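Local structure of DegT/DnrJ/EryC1/StrS aminotransferase (Brucella abortus 2308, 4QGR) at residues E97-L101 with V102-P106. The protein probably acts as a pyridoxal 5'-phosphate-dependent aminotransferase that transfers amino groups between substrates. Sequence-based numbering, arbitrary orientation.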
# COMPACT_ATOMS: atom_id res chain seq x y z
N GLU A 97 -9.60 -11.92 -1.27
CA GLU A 97 -10.05 -10.56 -1.23
C GLU A 97 -9.68 -9.78 -2.48
O GLU A 97 -10.51 -9.01 -2.98
CB GLU A 97 -9.47 -9.88 -0.00
CG GLU A 97 -9.82 -8.41 0.13
CD GLU A 97 -9.08 -7.81 1.32
OE1 GLU A 97 -7.83 -7.79 1.28
OE2 GLU A 97 -9.76 -7.46 2.34
N VAL A 98 -8.46 -9.98 -2.98
CA VAL A 98 -8.00 -9.24 -4.16
C VAL A 98 -8.84 -9.55 -5.40
O VAL A 98 -9.06 -8.66 -6.25
CB VAL A 98 -6.50 -9.41 -4.48
CG1 VAL A 98 -5.66 -8.91 -3.31
CG2 VAL A 98 -6.15 -10.85 -4.86
N VAL A 99 -9.37 -10.76 -5.45
CA VAL A 99 -10.21 -11.20 -6.55
C VAL A 99 -11.52 -10.39 -6.57
O VAL A 99 -11.89 -9.82 -7.59
CB VAL A 99 -10.47 -12.72 -6.47
CG1 VAL A 99 -11.47 -13.18 -7.54
CG2 VAL A 99 -9.20 -13.51 -6.55
N ALA A 100 -12.20 -10.29 -5.41
CA ALA A 100 -13.35 -9.40 -5.24
C ALA A 100 -13.07 -7.93 -5.48
O ALA A 100 -13.88 -7.21 -6.10
CB ALA A 100 -13.94 -9.61 -3.85
N LEU A 101 -11.94 -7.46 -4.97
CA LEU A 101 -11.54 -6.08 -5.14
C LEU A 101 -11.50 -5.68 -6.60
O LEU A 101 -12.05 -4.62 -6.95
CB LEU A 101 -10.20 -5.83 -4.47
CG LEU A 101 -9.83 -4.36 -4.39
CD1 LEU A 101 -10.62 -3.71 -3.28
CD2 LEU A 101 -8.34 -4.21 -4.10
N VAL A 102 -10.94 -6.54 -7.46
CA VAL A 102 -10.92 -6.23 -8.92
C VAL A 102 -12.24 -6.48 -9.65
O VAL A 102 -12.33 -6.24 -10.87
CB VAL A 102 -9.75 -6.89 -9.67
CG1 VAL A 102 -8.42 -6.44 -9.08
CG2 VAL A 102 -9.86 -8.42 -9.73
N GLY A 103 -13.23 -6.99 -8.95
CA GLY A 103 -14.57 -7.16 -9.48
C GLY A 103 -14.86 -8.56 -10.00
O GLY A 103 -15.98 -8.81 -10.46
N ALA A 104 -13.89 -9.47 -9.91
CA ALA A 104 -14.03 -10.88 -10.25
C ALA A 104 -14.62 -11.61 -9.06
O ALA A 104 -14.89 -10.98 -8.02
CB ALA A 104 -12.69 -11.48 -10.68
N GLU A 105 -14.88 -12.91 -9.19
CA GLU A 105 -15.40 -13.71 -8.08
C GLU A 105 -14.42 -14.79 -7.74
O GLU A 105 -13.94 -15.49 -8.62
CB GLU A 105 -16.73 -14.39 -8.39
CG GLU A 105 -17.87 -13.45 -8.67
CD GLU A 105 -19.21 -14.16 -8.60
OE1 GLU A 105 -19.31 -15.32 -8.14
OE2 GLU A 105 -20.19 -13.56 -9.06
N PRO A 106 -14.08 -14.92 -6.48
CA PRO A 106 -13.37 -16.12 -6.07
C PRO A 106 -14.27 -17.33 -6.09
O PRO A 106 -15.51 -17.23 -5.91
CB PRO A 106 -12.91 -15.80 -4.64
CG PRO A 106 -13.96 -14.84 -4.13
CD PRO A 106 -14.40 -14.04 -5.34
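The flat peptide joining Glu105 to Pro106 receives the Val99 side chain over one face: CG1 lies 3.4 Å from Glu105 C and 3.3 Å from Pro106 N, almost along the peptide normal. Beyond the nitrogen, the proline ring brings CD to 3.8 Å from Val99 CG1, and Ala104 CB meets the same methyl. CG1 reaches this site because it stands anti to the backbone N (chi1 175°), while CG2 stands anti to the carbonyl carbon. Next to this apolar cluster the helix ends in a Schellman motif. Gly103 has positive phi (97°), and its N donates to Ala100 O at 2.9 Å, approaching from above the carbonyl plane. Ala104 N reaches back to Val99 O in a weak bond (3.1 Å), its N-H bent to 127° at the hydrogen. Two residues before Ala104, Val102 N still makes an i-to-i+4 bond to Val98 O (3.1 Å), and Val102 CG2 lies 3.3 Å from Val99 O. The turn connects helix 94-101 to strand 105-109 within a beta-alpha-beta unit, with Val99 and Pro106 packing on strand 83-88. Val98 faces helix 68-76 and Thr67, a cofactor-binding residue, whereas Ala100 packs on Ile239 and Leu101 on Met75, both of the second subunit.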